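Local coordinates for protein aminotransferase TlmJ (Streptoalloteichus hindustanus, PDB 5UID) that probably acts as a pyridoxal 5'-phosphate-dependent aminotransferase of the DegT/DnrJ/EryC1 family, transferring an amino group in natural-product biosynthesis, at residues R287-L292 with Y301-R306. Sequence-based numbering, arbitrary orientation.
Sequences RCPPPL and YFYWVR. With SO4 (sulfate ion), chain H; SO4 (sulfate ion), chain F.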
loop_
_atom_site.group_PDB
_atom_site.type_symbol
_atom_site.label_atom_id
_atom_site.label_comp_id
_atom_site.label_asym_id
_atom_site.label_seq_id
_atom_site.Cartn_x
_atom_site.Cartn_y
_atom_site.Cartn_z
ATOM N N ARG A 287 -34.093 -18.267 2.358
ATOM C CA ARG A 287 -34.564 -16.927 2.024
ATOM C C ARG A 287 -33.534 -16.258 1.125
ATOM O O ARG A 287 -32.402 -16.003 1.551
ATOM C CB ARG A 287 -34.813 -16.099 3.287
ATOM C CG ARG A 287 -36.206 -16.277 3.871
ATOM C CD ARG A 287 -37.236 -15.519 3.048
ATOM N NE ARG A 287 -38.608 -15.896 3.376
ATOM C CZ ARG A 287 -39.684 -15.310 2.860
ATOM N NH1 ARG A 287 -39.547 -14.312 1.997
ATOM N NH2 ARG A 287 -40.898 -15.717 3.209
ATOM N N CYS A 288 -33.926 -15.978 -0.114
ATOM C CA CYS A 288 -33.082 -15.259 -1.047
ATOM C C CYS A 288 -33.023 -13.786 -0.642
ATOM O O CYS A 288 -33.791 -13.338 0.212
ATOM C CB CYS A 288 -33.620 -15.436 -2.466
ATOM S SG CYS A 288 -33.558 -17.146 -3.049
ATOM N N PRO A 289 -32.103 -13.010 -1.218
ATOM C CA PRO A 289 -32.035 -11.579 -0.893
ATOM C C PRO A 289 -33.354 -10.888 -1.179
ATOM O O PRO A 289 -34.040 -11.221 -2.157
ATOM C CB PRO A 289 -30.926 -11.060 -1.818
ATOM C CG PRO A 289 -30.057 -12.239 -2.044
ATOM C CD PRO A 289 -30.979 -13.424 -2.079
ATOM N N PRO A 290 -33.752 -9.927 -0.343
ATOM C CA PRO A 290 -34.958 -9.159 -0.640
ATOM C C PRO A 290 -34.757 -8.323 -1.886
ATOM O O PRO A 290 -33.616 -7.977 -2.243
ATOM C CB PRO A 290 -35.136 -8.279 0.609
ATOM C CG PRO A 290 -33.765 -8.149 1.166
ATOM C CD PRO A 290 -33.087 -9.464 0.889
ATOM N N PRO A 291 -35.829 -7.974 -2.593
ATOM C CA PRO A 291 -35.673 -7.228 -3.843
ATOM C C PRO A 291 -35.107 -5.837 -3.603
ATOM O O PRO A 291 -35.243 -5.259 -2.523
ATOM C CB PRO A 291 -37.101 -7.158 -4.396
ATOM C CG PRO A 291 -37.973 -7.292 -3.195
ATOM C CD PRO A 291 -37.244 -8.223 -2.269
ATOM N N LEU A 292 -34.454 -5.312 -4.632
ATOM C CA LEU A 292 -33.947 -3.952 -4.567
ATOM C C LEU A 292 -35.111 -2.969 -4.468
ATOM O O LEU A 292 -36.113 -3.121 -5.176
ATOM C CB LEU A 292 -33.103 -3.634 -5.802
ATOM C CG LEU A 292 -31.673 -4.165 -5.823
ATOM C CD1 LEU A 292 -31.077 -4.004 -7.210
ATOM C CD2 LEU A 292 -30.834 -3.429 -4.788
ATOM N N TYR A 301 -22.419 -7.792 -5.580
ATOM C CA TYR A 301 -21.166 -8.256 -4.996
ATOM C C TYR A 301 -21.355 -9.511 -4.152
ATOM O O TYR A 301 -20.526 -10.425 -4.213
ATOM C CB TYR A 301 -20.537 -7.140 -4.155
ATOM C CG TYR A 301 -19.182 -7.493 -3.586
ATOM C CD1 TYR A 301 -18.163 -7.953 -4.411
ATOM C CD2 TYR A 301 -18.918 -7.357 -2.228
ATOM C CE1 TYR A 301 -16.920 -8.278 -3.899
ATOM C CE2 TYR A 301 -17.676 -7.675 -1.707
ATOM C CZ TYR A 301 -16.682 -8.137 -2.547
ATOM O OH TYR A 301 -15.446 -8.460 -2.036
ATOM N N PHE A 302 -22.424 -9.569 -3.360
ATOM C CA PHE A 302 -22.794 -10.751 -2.598
ATOM C C PHE A 302 -24.139 -11.276 -3.079
ATOM O O PHE A 302 -25.030 -10.503 -3.448
ATOM C CB PHE A 302 -22.916 -10.461 -1.091
ATOM C CG PHE A 302 -21.634 -10.056 -0.431
ATOM C CD1 PHE A 302 -20.426 -10.612 -0.812
ATOM C CD2 PHE A 302 -21.644 -9.123 0.594
ATOM C CE1 PHE A 302 -19.251 -10.238 -0.189
ATOM C CE2 PHE A 302 -20.471 -8.740 1.218
ATOM C CZ PHE A 302 -19.273 -9.300 0.826
ATOM N N TYR A 303 -24.289 -12.596 -3.059
ATOM C CA TYR A 303 -25.606 -13.227 -3.097
ATOM C C TYR A 303 -25.747 -14.010 -1.797
ATOM O O TYR A 303 -25.267 -15.143 -1.688
ATOM C CB TYR A 303 -25.787 -14.122 -4.317
ATOM C CG TYR A 303 -27.228 -14.541 -4.492
ATOM C CD1 TYR A 303 -28.113 -13.760 -5.225
ATOM C CD2 TYR A 303 -27.715 -15.698 -3.897
ATOM C CE1 TYR A 303 -29.435 -14.129 -5.377
ATOM C CE2 TYR A 303 -29.037 -16.074 -4.042
ATOM C CZ TYR A 303 -29.892 -15.285 -4.784
ATOM O OH TYR A 303 -31.207 -15.655 -4.936
ATOM N N TRP A 304 -26.397 -13.403 -0.811
ATOM C CA TRP A 304 -26.514 -13.981 0.521
ATOM C C TRP A 304 -27.876 -14.643 0.682
ATOM O O TRP A 304 -28.908 -14.053 0.347
ATOM C CB TRP A 304 -26.305 -12.914 1.598
ATOM C CG TRP A 304 -27.355 -11.834 1.632
ATOM C CD1 TRP A 304 -28.400 -11.736 2.505
ATOM C CD2 TRP A 304 -27.452 -10.698 0.761
ATOM N NE1 TRP A 304 -29.140 -10.611 2.233
ATOM C CE2 TRP A 304 -28.581 -9.956 1.167
ATOM C CE3 TRP A 304 -26.693 -10.235 -0.320
ATOM C CZ2 TRP A 304 -28.971 -8.780 0.529
ATOM C CZ3 TRP A 304 -27.084 -9.067 -0.954
ATOM C CH2 TRP A 304 -28.211 -8.352 -0.527
ATOM N N VAL A 305 -27.870 -15.871 1.183
ATOM C CA VAL A 305 -29.092 -16.597 1.494
ATOM C C VAL A 305 -29.149 -16.803 2.999
ATOM O O VAL A 305 -28.117 -16.901 3.673
ATOM C CB VAL A 305 -29.169 -17.945 0.748
ATOM C CG1 VAL A 305 -29.350 -17.714 -0.746
ATOM C CG2 VAL A 305 -27.920 -18.770 1.016
ATOM N N ARG A 306 -30.369 -16.864 3.525
ATOM C CA ARG A 306 -30.598 -16.999 4.956
ATOM C C ARG A 306 -31.284 -18.325 5.255
ATOM O O ARG A 306 -32.177 -18.756 4.519
ATOM C CB ARG A 306 -31.445 -15.841 5.485
ATOM C CG ARG A 306 -30.713 -14.508 5.533
ATOM C CD ARG A 306 -31.701 -13.362 5.664
ATOM N NE ARG A 306 -32.371 -13.094 4.395
ATOM C CZ ARG A 306 -33.611 -12.627 4.284
ATOM N NH1 ARG A 306 -34.333 -12.388 5.371
ATOM N NH2 ARG A 306 -34.132 -12.411 3.085
HETATM S S SO4 H . -37.692 -16.019 -1.363
HETATM O O1 SO4 H . -38.945 -16.661 -1.754
HETATM O O2 SO4 H . -37.316 -15.028 -2.368
HETATM O O3 SO4 H . -37.869 -15.357 -0.076
HETATM O O4 SO4 H . -36.642 -17.027 -1.254
HETATM S S SO4 F . -37.500 -11.091 3.913
HETATM O O1 SO4 F . -38.947 -11.124 3.721
HETATM O O2 SO4 F . -37.149 -9.955 4.759
HETATM O O3 SO4 F . -37.068 -12.330 4.552
HETATM O O4 SO4 F . -36.841 -10.953 2.616
HETATM O O HOH W 1 -31.131 -13.822 1.861
#
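Arg287 and Arg306 face each other as an antiparallel hydrogen-bonded pair, a single bridge: Arg287 N reaches Arg306 O at 2.9 Å, and Arg306 N returns a bond to Arg287 O. Beyond it the proline-rich 287-292 diverges from strand 303-306. Where the backbones part, a water donates to Arg287 O and Trp304 O and accepts from Arg306 NE. Pro289 sits between two aromatic residues. Its CD lies over the face of the Tyr303 ring, 3.8 Å from the centroid, while its CB sits over the six-membered ring of Trp304, 4.0 Å from that centroid; both are CH-pi contacts. Trp304 NE1 is hydrogen-bonded to Ala109 O. Strand 303-306 pairs antiparallel with strand 355-358 in the small C-terminal sheet of this PLP-dependent aminotransferase, and the single bridge to Arg287 lies on its other edge. Tyr303 OH is hydrogen-bonded to Asp277 OD1 on helix 249-280. The Arg306 chain bends at chi3 (-76°), which sets NE back toward 287-292; beyond it Arg306 NH2 bonds Cys288 O at 3.0 Å, the donor tilted 32° from the carbonyl plane, and Arg287 CB lies over one guanidinium face. Arg306 NH1 and NH2 also grip a sulfate, probably from the crystallisation liquor, with NH1 2.9 Å from its O3. An alanine in place of Arg306 would probably leave Cys288 O without this donor and the water without its bond to NE. A second sulfate takes a nearly straight bond from Cys288 N.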